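Long-range contacts in beta subunit of photoactivated adenylyl cyclase (PDB 5M2A), which probably makes cyclic AMP from ATP in a cyclase domain that is switched by light through a flavin-binding BLUF photoreceptor domain: residues A[160-165]-A[244-249]; A[184-189]-A[223-228]; A[289-294]-A[331-336]. All coordinates share one frame; numbering follows the deposited sequence.

Interaction 1: A[160-165]-A[244-249]; sequences DILAFS and LLYTGI. With MG (magnesium ion), chain G.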
loop_
_atom_site.group_PDB
_atom_site.type_symbol
_atom_site.label_atom_id
_atom_site.label_comp_id
_atom_site.label_asym_id
_atom_site.label_seq_id
_atom_site.Cartn_x
_atom_site.Cartn_y
_atom_site.Cartn_z
ATOM N N ASP A 160 15.590 -5.655 7.917
ATOM C CA ASP A 160 16.152 -4.701 6.967
ATOM C C ASP A 160 17.590 -5.085 6.655
ATOM O O ASP A 160 18.133 -6.050 7.199
ATOM C CB ASP A 160 16.033 -3.257 7.478
ATOM C CG ASP A 160 17.042 -2.904 8.539
ATOM O OD1 ASP A 160 17.709 -3.803 9.078
ATOM O OD2 ASP A 160 17.162 -1.697 8.833
ATOM N N ILE A 161 18.204 -4.302 5.784
ATOM C CA ILE A 161 19.459 -4.676 5.145
ATOM C C ILE A 161 20.629 -4.096 5.924
ATOM O O ILE A 161 20.664 -2.890 6.201
ATOM C CB ILE A 161 19.481 -4.184 3.691
ATOM C CG1 ILE A 161 18.368 -4.880 2.902
ATOM C CG2 ILE A 161 20.841 -4.414 3.082
ATOM C CD1 ILE A 161 18.270 -4.426 1.441
ATOM N N LEU A 162 21.606 -4.948 6.247
ATOM C CA LEU A 162 22.793 -4.503 6.968
ATOM C C LEU A 162 23.622 -3.559 6.110
ATOM O O LEU A 162 23.841 -3.811 4.921
ATOM C CB LEU A 162 23.652 -5.707 7.370
ATOM C CG LEU A 162 24.912 -5.376 8.167
ATOM C CD1 LEU A 162 24.525 -4.881 9.555
ATOM C CD2 LEU A 162 25.834 -6.582 8.249
ATOM N N ALA A 163 24.102 -2.473 6.730
ATOM C CA ALA A 163 24.949 -1.482 6.060
ATOM C C ALA A 163 24.283 -0.912 4.809
ATOM O O ALA A 163 24.951 -0.609 3.817
ATOM C CB ALA A 163 26.322 -2.059 5.710
ATOM N N PHE A 164 22.959 -0.772 4.832
ATOM C CA PHE A 164 22.277 -0.297 3.632
ATOM C C PHE A 164 22.731 1.106 3.241
ATOM O O PHE A 164 22.761 1.435 2.048
ATOM C CB PHE A 164 20.765 -0.344 3.840
ATOM C CG PHE A 164 19.980 -0.071 2.587
ATOM C CD1 PHE A 164 20.070 -0.930 1.510
ATOM C CD2 PHE A 164 19.164 1.048 2.494
ATOM C CE1 PHE A 164 19.354 -0.696 0.344
ATOM C CE2 PHE A 164 18.442 1.293 1.334
ATOM C CZ PHE A 164 18.536 0.421 0.258
ATOM N N SER A 165 23.099 1.941 4.219
ATOM C CA SER A 165 23.605 3.270 3.886
ATOM C C SER A 165 24.875 3.183 3.053
ATOM O O SER A 165 25.087 4.001 2.153
ATOM C CB SER A 165 23.861 4.086 5.155
ATOM O OG SER A 165 22.636 4.435 5.770
ATOM N N LEU A 244 26.873 -9.159 -0.932
ATOM C CA LEU A 244 27.070 -8.327 0.248
ATOM C C LEU A 244 25.803 -8.164 1.065
ATOM O O LEU A 244 25.732 -7.241 1.882
ATOM C CB LEU A 244 27.569 -6.934 -0.143
ATOM C CG LEU A 244 29.024 -6.576 -0.432
ATOM C CD1 LEU A 244 29.938 -7.773 -0.616
ATOM C CD2 LEU A 244 29.050 -5.649 -1.629
ATOM N N LEU A 245 24.796 -9.023 0.851
ATOM C CA LEU A 245 23.459 -8.830 1.405
ATOM C C LEU A 245 23.280 -9.651 2.685
ATOM O O LEU A 245 23.279 -10.891 2.652
ATOM C CB LEU A 245 22.394 -9.176 0.358
ATOM C CG LEU A 245 20.911 -9.151 0.760
ATOM C CD1 LEU A 245 20.483 -7.785 1.270
ATOM C CD2 LEU A 245 20.029 -9.585 -0.425
ATOM N N TYR A 246 23.112 -8.939 3.802
ATOM C CA TYR A 246 22.831 -9.474 5.123
ATOM C C TYR A 246 21.601 -8.787 5.700
ATOM O O TYR A 246 21.253 -7.664 5.323
ATOM C CB TYR A 246 23.996 -9.249 6.093
ATOM C CG TYR A 246 25.314 -9.806 5.647
ATOM C CD1 TYR A 246 26.038 -9.201 4.629
ATOM C CD2 TYR A 246 25.868 -10.913 6.285
ATOM C CE1 TYR A 246 27.258 -9.694 4.230
ATOM C CE2 TYR A 246 27.093 -11.413 5.894
ATOM C CZ TYR A 246 27.779 -10.804 4.866
ATOM O OH TYR A 246 28.995 -11.309 4.484
ATOM N N THR A 247 20.959 -9.445 6.655
ATOM C CA THR A 247 19.775 -8.860 7.260
ATOM C C THR A 247 19.885 -8.917 8.777
ATOM O O THR A 247 20.659 -9.694 9.339
ATOM C CB THR A 247 18.494 -9.572 6.775
ATOM O OG1 THR A 247 17.337 -8.820 7.165
ATOM C CG2 THR A 247 18.400 -10.971 7.334
ATOM N N GLY A 248 19.146 -8.033 9.430
ATOM C CA GLY A 248 18.885 -8.129 10.865
ATOM C C GLY A 248 17.403 -8.130 11.046
ATOM O O GLY A 248 16.664 -7.499 10.273
ATOM N N ILE A 249 16.910 -8.859 12.048
ATOM C CA ILE A 249 15.472 -9.034 12.207
ATOM C C ILE A 249 15.101 -8.799 13.656
ATOM O O ILE A 249 15.789 -9.285 14.557
ATOM C CB ILE A 249 15.007 -10.427 11.740
ATOM C CG1 ILE A 249 15.418 -10.627 10.272
ATOM C CG2 ILE A 249 13.495 -10.579 11.903
ATOM C CD1 ILE A 249 15.196 -12.019 9.708
HETATM MG MG MG G . 19.200 -0.919 6.825
HETATM O O HOH W 1 23.796 -6.144 3.628
HETATM O O HOH W 2 20.935 -0.326 7.924
#
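Asp-160 and Gly-248 face each other as an antiparallel hydrogen-bonded pair, with Asp-160 N to Gly-248 O and Gly-248 N to Asp-160 O both 3.2 Å long. Ile-161 and Thr-247 follow as a non-hydrogen-bonded pair. Next, Leu-162 N gives a nearly straight bond (173°) to Tyr-246 O at 2.9 Å, coming from above the carbonyl plane. Segment 160-165 then leaves its neighbour through a type II turn, Ile-161 to Phe-164, that leads into helix 164-170; in the widening fork a water accepts from Tyr-246 N and lies against Leu-162 O and Leu-244 O. This strand end is the metal corner of a class III cyclase catalytic domain. Magnesium is bound by Ile-161 O at 2.5 Å and by a water. Asp-160 and Asp-204 also belong to the site, Asp-160 OD2 standing 3.0 Å from the magnesium, long for a magnesium bond, while OD1 is salt-bridged to Arg-287. Gly-248 pairs with Asp-160 through backbone alone. Thr-247, with OG1 anti to its backbone N (chi1 -168°), supplies a second donor to Asp-160 O at 2.9 Å; the same hydroxyl is hydrogen-bonded to Tyr-183 OH. On the apolar side, Leu-245 CD1 nestles against CG1, CG2 and CD1 of Ile-161. Leu-162 CB meets Tyr-246 CB at 3.8 Å, and Leu-162 CD2 lies obliquely to the Tyr-246 ring.

Interaction 2: A[184-189]-A[223-228]; sequences FSICTR and LDIISE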
loop_
_atom_site.group_PDB
_atom_site.type_symbol
_atom_site.label_atom_id
_atom_site.label_comp_id
_atom_site.label_asym_id
_atom_site.label_seq_id
_atom_site.Cartn_x
_atom_site.Cartn_y
_atom_site.Cartn_z
ATOM N N PHE A 184 13.354 -7.998 -0.930
ATOM C CA PHE A 184 11.903 -8.005 -0.723
ATOM C C PHE A 184 11.253 -9.289 -1.226
ATOM O O PHE A 184 10.351 -9.829 -0.572
ATOM C CB PHE A 184 11.274 -6.796 -1.417
ATOM C CG PHE A 184 11.537 -5.491 -0.734
ATOM C CD1 PHE A 184 12.090 -5.436 0.547
ATOM C CD2 PHE A 184 11.207 -4.297 -1.369
ATOM C CE1 PHE A 184 12.317 -4.201 1.175
ATOM C CE2 PHE A 184 11.428 -3.077 -0.762
ATOM C CZ PHE A 184 11.991 -3.022 0.521
ATOM N N SER A 185 11.649 -9.761 -2.418
ATOM C CA SER A 185 11.062 -10.982 -2.960
ATOM C C SER A 185 11.269 -12.157 -2.014
ATOM O O SER A 185 10.345 -12.944 -1.774
ATOM C CB SER A 185 11.669 -11.290 -4.333
ATOM O OG SER A 185 11.067 -12.435 -4.917
ATOM N N ILE A 186 12.474 -12.288 -1.471
ATOM C CA ILE A 186 12.781 -13.395 -0.571
ATOM C C ILE A 186 11.973 -13.275 0.709
ATOM O O ILE A 186 11.350 -14.237 1.161
ATOM C CB ILE A 186 14.290 -13.422 -0.268
ATOM C CG1 ILE A 186 15.066 -13.877 -1.502
ATOM C CG2 ILE A 186 14.597 -14.334 0.941
ATOM C CD1 ILE A 186 16.571 -13.596 -1.407
ATOM N N CYS A 187 11.979 -12.089 1.316
ATOM C CA CYS A 187 11.253 -11.911 2.569
ATOM C C CYS A 187 9.773 -12.175 2.383
ATOM O O CYS A 187 9.161 -12.916 3.159
ATOM C CB CYS A 187 11.478 -10.510 3.120
ATOM S SG CYS A 187 13.180 -10.187 3.691
ATOM N N THR A 188 9.179 -11.585 1.349
ATOM C CA THR A 188 7.739 -11.735 1.148
ATOM C C THR A 188 7.350 -13.192 0.915
ATOM O O THR A 188 6.342 -13.681 1.454
ATOM C CB THR A 188 7.303 -10.871 -0.034
ATOM O OG1 THR A 188 7.595 -9.512 0.259
ATOM C CG2 THR A 188 5.798 -11.012 -0.276
ATOM N N ARG A 189 8.116 -13.902 0.084
ATOM C CA ARG A 189 7.794 -15.298 -0.188
ATOM C C ARG A 189 7.786 -16.118 1.094
ATOM O O ARG A 189 6.857 -16.896 1.346
ATOM C CB ARG A 189 8.781 -15.888 -1.204
ATOM C CG ARG A 189 8.617 -17.387 -1.402
ATOM C CD ARG A 189 9.498 -17.930 -2.522
ATOM N NE ARG A 189 10.820 -17.312 -2.544
ATOM C CZ ARG A 189 11.856 -17.725 -1.816
ATOM N NH1 ARG A 189 11.730 -18.760 -0.979
ATOM N NH2 ARG A 189 13.022 -17.093 -1.918
ATOM N N LEU A 223 14.781 -17.214 10.520
ATOM C CA LEU A 223 15.959 -18.035 10.237
ATOM C C LEU A 223 16.024 -18.426 8.768
ATOM O O LEU A 223 17.108 -18.479 8.176
ATOM C CB LEU A 223 15.947 -19.285 11.117
ATOM C CG LEU A 223 15.940 -18.977 12.609
ATOM C CD1 LEU A 223 15.680 -20.259 13.408
ATOM C CD2 LEU A 223 17.261 -18.336 13.014
ATOM N N ASP A 224 14.874 -18.713 8.165
ATOM C CA ASP A 224 14.862 -19.067 6.749
ATOM C C ASP A 224 15.316 -17.901 5.886
ATOM O O ASP A 224 16.037 -18.098 4.895
ATOM C CB ASP A 224 13.465 -19.536 6.326
ATOM C CG ASP A 224 13.175 -20.969 6.752
ATOM O OD1 ASP A 224 14.015 -21.561 7.467
ATOM O OD2 ASP A 224 12.107 -21.503 6.371
ATOM N N ILE A 225 14.901 -16.679 6.233
ATOM C CA ILE A 225 15.387 -15.491 5.530
ATOM C C ILE A 225 16.902 -15.410 5.615
ATOM O O ILE A 225 17.604 -15.262 4.603
ATOM C CB ILE A 225 14.757 -14.218 6.121
ATOM C CG1 ILE A 225 13.255 -14.196 5.889
ATOM C CG2 ILE A 225 15.413 -12.977 5.520
ATOM C CD1 ILE A 225 12.902 -14.213 4.478
ATOM N N ILE A 226 17.415 -15.477 6.842
ATOM C CA ILE A 226 18.860 -15.423 7.048
ATOM C C ILE A 226 19.551 -16.516 6.248
ATOM O O ILE A 226 20.575 -16.279 5.589
ATOM C CB ILE A 226 19.160 -15.544 8.549
ATOM C CG1 ILE A 226 18.630 -14.318 9.301
ATOM C CG2 ILE A 226 20.656 -15.818 8.809
ATOM C CD1 ILE A 226 18.510 -14.556 10.807
ATOM N N SER A 227 18.991 -17.723 6.283
ATOM C CA SER A 227 19.600 -18.856 5.596
ATOM C C SER A 227 19.619 -18.638 4.091
ATOM O O SER A 227 20.619 -18.924 3.425
ATOM C CB SER A 227 18.853 -20.143 5.947
ATOM O OG SER A 227 19.341 -21.232 5.176
ATOM N N GLU A 228 18.517 -18.124 3.534
ATOM C CA GLU A 228 18.471 -17.923 2.094
ATOM C C GLU A 228 19.443 -16.838 1.660
ATOM O O GLU A 228 20.057 -16.941 0.590
ATOM C CB GLU A 228 17.052 -17.581 1.649
ATOM C CG GLU A 228 16.110 -18.782 1.700
ATOM C CD GLU A 228 15.043 -18.737 0.607
ATOM O OE1 GLU A 228 15.133 -17.861 -0.280
ATOM O OE2 GLU A 228 14.114 -19.575 0.631
#
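Both terminal nitrogens of Arg-189 clasp the Glu-228 carboxylate, each on its own oxygen. Arg-189 NH2 reaches the syn lone pair of Glu-228 OE1 at 2.8 Å, and NH1 meets Glu-228 OE2 on its syn side at 3.0 Å; both bonds are almost straight, and the two flat groups are nearly coplanar, 19° apart. The salt bridge ties together helices 173-193 and 215-235 of the class III cyclase domain, on the sheet face that carries Ile-161 and Thr-247. Their segments 184-189 and 223-228 run roughly antiparallel (148°), with axes 9.8 Å apart at closest approach. A bend at chi3 (39°) sets NE of the long arginine chain. An alanine at Glu-228 would probably leave the Arg-189 guanidinium without its carboxylate mate and freer to turn. Beneath the charges, Ile-186 and Glu-228 lie alongside one another, pointing opposite ways, with Ile-186 CG2 3.8 Å from Glu-228 OE1. Deeper still, Ile-225 points its CD1 at Ile-186 CG2 and at the backbone of Cys-187; this isoleucine has two conformers, so the exact fit is doubtful. Cys-187 is compact enough for the spot where the backbones come nearest, Cys-187 CA to Ile-225 CA 6.2 Å, and its side chain also rests on Val-206 of the sheet. Behind it, the buried Thr-188 hydroxyl is satisfied within its own helix: OG1 donates to Phe-184 O at 2.9 Å, from the opposite face of that carbonyl to Thr-188 N.

Interaction 3: A[289-294]-A[331-336]; sequences LPYALA and EAQKYY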
loop_
_atom_site.group_PDB
_atom_site.type_symbol
_atom_site.label_atom_id
_atom_site.label_comp_id
_atom_site.label_asym_id
_atom_site.label_seq_id
_atom_site.Cartn_x
_atom_site.Cartn_y
_atom_site.Cartn_z
ATOM N N LEU A 289 24.701 -6.899 18.294
ATOM C CA LEU A 289 24.590 -8.214 18.888
ATOM C C LEU A 289 25.277 -9.266 18.024
ATOM O O LEU A 289 25.354 -9.125 16.798
ATOM C CB LEU A 289 23.119 -8.610 19.070
ATOM C CG LEU A 289 22.272 -7.672 19.920
ATOM C CD1 LEU A 289 20.817 -8.100 19.861
ATOM C CD2 LEU A 289 22.780 -7.671 21.348
ATOM N N PRO A 290 25.767 -10.338 18.629
ATOM C CA PRO A 290 26.342 -11.433 17.836
ATOM C C PRO A 290 25.275 -12.364 17.279
ATOM O O PRO A 290 25.557 -13.525 16.968
ATOM C CB PRO A 290 27.256 -12.146 18.841
ATOM C CG PRO A 290 26.636 -11.860 20.170
ATOM C CD PRO A 290 26.022 -10.497 20.076
ATOM N N TYR A 291 24.050 -11.850 17.138
ATOM C CA TYR A 291 22.918 -12.578 16.587
ATOM C C TYR A 291 22.162 -11.672 15.627
ATOM O O TYR A 291 22.037 -10.468 15.858
ATOM C CB TYR A 291 21.938 -13.042 17.683
ATOM C CG TYR A 291 22.591 -13.923 18.711
ATOM C CD1 TYR A 291 23.275 -13.378 19.786
ATOM C CD2 TYR A 291 22.540 -15.303 18.591
ATOM C CE1 TYR A 291 23.888 -14.179 20.719
ATOM C CE2 TYR A 291 23.162 -16.120 19.520
ATOM C CZ TYR A 291 23.826 -15.549 20.580
ATOM O OH TYR A 291 24.438 -16.342 21.511
ATOM N N ALA A 292 21.622 -12.275 14.572
ATOM C CA ALA A 292 20.907 -11.549 13.525
ATOM C C ALA A 292 19.404 -11.460 13.769
ATOM O O ALA A 292 18.682 -10.889 12.937
ATOM C CB ALA A 292 21.171 -12.208 12.172
ATOM N N LEU A 293 18.919 -12.030 14.869
ATOM C CA LEU A 293 17.507 -12.022 15.229
ATOM C C LEU A 293 17.394 -11.636 16.695
ATOM O O LEU A 293 18.087 -12.205 17.536
ATOM C CB LEU A 293 16.878 -13.400 15.004
ATOM C CG LEU A 293 15.492 -13.651 15.590
ATOM C CD1 LEU A 293 14.484 -12.745 14.903
ATOM C CD2 LEU A 293 15.114 -15.115 15.426
ATOM N N ALA A 294 16.527 -10.682 17.006
ATOM C CA ALA A 294 16.288 -10.315 18.396
ATOM C C ALA A 294 14.797 -10.172 18.638
ATOM O O ALA A 294 14.083 -9.631 17.793
ATOM C CB ALA A 294 16.992 -9.004 18.767
ATOM N N GLU A 331 20.317 -20.654 17.073
ATOM C CA GLU A 331 20.416 -20.790 15.621
ATOM C C GLU A 331 20.624 -19.453 14.903
ATOM O O GLU A 331 21.077 -19.448 13.753
ATOM C CB GLU A 331 19.153 -21.472 15.069
ATOM C CG GLU A 331 18.957 -22.924 15.504
ATOM C CD GLU A 331 20.010 -23.865 14.936
ATOM O OE1 GLU A 331 20.424 -23.678 13.774
ATOM O OE2 GLU A 331 20.429 -24.797 15.655
ATOM N N ALA A 332 20.312 -18.324 15.542
ATOM C CA ALA A 332 20.467 -17.019 14.907
ATOM C C ALA A 332 21.871 -16.443 15.066
ATOM O O ALA A 332 22.120 -15.313 14.631
ATOM C CB ALA A 332 19.443 -16.024 15.459
ATOM N N GLN A 333 22.784 -17.188 15.687
ATOM C CA GLN A 333 24.129 -16.688 15.930
ATOM C C GLN A 333 24.825 -16.356 14.619
ATOM O O GLN A 333 24.692 -17.086 13.631
ATOM C CB GLN A 333 24.947 -17.731 16.697
ATOM C CG GLN A 333 26.311 -17.248 17.147
ATOM C CD GLN A 333 27.180 -18.378 17.680
ATOM O OE1 GLN A 333 27.591 -19.268 16.929
ATOM N NE2 GLN A 333 27.460 -18.348 18.981
ATOM N N LYS A 334 25.570 -15.249 14.618
ATOM C CA LYS A 334 26.314 -14.809 13.439
ATOM C C LYS A 334 27.651 -15.533 13.354
ATOM O O LYS A 334 28.396 -15.585 14.337
ATOM C CB LYS A 334 26.562 -13.298 13.488
ATOM C CG LYS A 334 25.308 -12.420 13.315
ATOM C CD LYS A 334 25.646 -10.964 13.632
ATOM C CE LYS A 334 24.450 -10.026 13.464
ATOM N NZ LYS A 334 24.726 -8.703 14.113
ATOM N N TYR A 335 27.954 -16.101 12.184
ATOM C CA TYR A 335 29.264 -16.714 11.985
ATOM C C TYR A 335 30.340 -15.682 11.680
ATOM O O TYR A 335 31.499 -16.054 11.469
ATOM C CB TYR A 335 29.205 -17.763 10.864
ATOM C CG TYR A 335 29.085 -17.198 9.461
ATOM C CD1 TYR A 335 27.859 -16.768 8.965
ATOM C CD2 TYR A 335 30.194 -17.113 8.626
ATOM C CE1 TYR A 335 27.744 -16.256 7.681
ATOM C CE2 TYR A 335 30.089 -16.605 7.341
ATOM C CZ TYR A 335 28.861 -16.178 6.873
ATOM O OH TYR A 335 28.750 -15.673 5.595
ATOM N N TYR A 336 29.976 -14.403 11.672
ATOM C CA TYR A 336 30.849 -13.292 11.340
ATOM C C TYR A 336 30.793 -12.262 12.462
ATOM O O TYR A 336 29.909 -12.291 13.324
ATOM C CB TYR A 336 30.420 -12.650 10.013
ATOM C CG TYR A 336 28.955 -12.239 10.007
ATOM C CD1 TYR A 336 28.563 -10.995 10.481
ATOM C CD2 TYR A 336 27.970 -13.103 9.550
ATOM C CE1 TYR A 336 27.235 -10.620 10.492
ATOM C CE2 TYR A 336 26.627 -12.732 9.558
ATOM C CZ TYR A 336 26.276 -11.487 10.031
ATOM O OH TYR A 336 24.959 -11.101 10.043
HETATM O O HOH W 3 28.280 -14.679 16.770
#
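Lys-334 touches the backbone of Leu-289, Pro-290 and Tyr-291 with its side chain, from CB to NZ. The contact lies at an edge of the class III cyclase sheet, where the loop holding 331-336, after strand 324-329, meets the lead-in to strand 293-296 through a single beta bridge between Tyr-291 and Gln-333. The lysine CB stands over the centre of the Tyr-336 ring, 3.8 Å above its plane, and also meets Pro-290 O. CG, anti to the carbonyl carbon (chi1 -69°), lies against Pro-290 O and Ala-292 N. From there the chain is fully extended. CD passes Leu-289 O. Lys-334 CE rests 3.4 Å from Tyr-291 O, with Ala-292 CB close by. At the tip, Lys-334 NZ donates to Leu-289 O at 2.8 Å, nearly in line with the C=O bond. The same NZ is also hydrogen-bonded to Thr-286 O and Thr-338 OG1. Three oxygens thus hold the ammonium group, and a lysine suits the place because its methylenes can line a peptide path while its end gathers several acceptors.

The backbones are joined by Lys-334 N to Pro-290 O at 2.9 Å (173°) and by Ala-292 N to Ala-332 O at 3.1 Å. A water adds a further link, donating to Pro-290 O and to Lys-334 O. Tyr-291 turns away overall, toward Ile-310 and Leu-312 of strand 309-315, yet one side of its ring still meets Gln-333 obliquely, Tyr-291 CE2 lying 3.7 Å from Gln-333 CB; the ring and the glutamine amide are inclined by 37°. The small side chains of Ala-292 and Ala-332 are consistent with the close approach of the chains, and Ala-332 CB touches Leu-293 CB at 3.7 Å.

How the interactions relate
All three contacts belong to the cyclase half of the chain, their centres 12 Å (1 to 2), 13 Å (1 to 3) and 16 Å (2 to 3) apart. Interaction 2 is nested in the loop that interaction 1 closes, and interaction 3 follows later in the sequence. Strand 247-258 connects them: Thr-247 and Ile-249 pack on Ile-225 and Ile-226 of helix 215-235, while the Ile-249 backbone probably hydrogen-bonds to Ala-292, just before strand 293-296, and to Ala-294 in it, the strand parallel to 247-258. Tyr-246 and Tyr-336 meet edge-to-face, and Ile-226 CD1 rests on Ala-292 CB. The magnesium corner is therefore continuous with one helix-covered sheet, and interactions 1 and 2 also touch the second subunit.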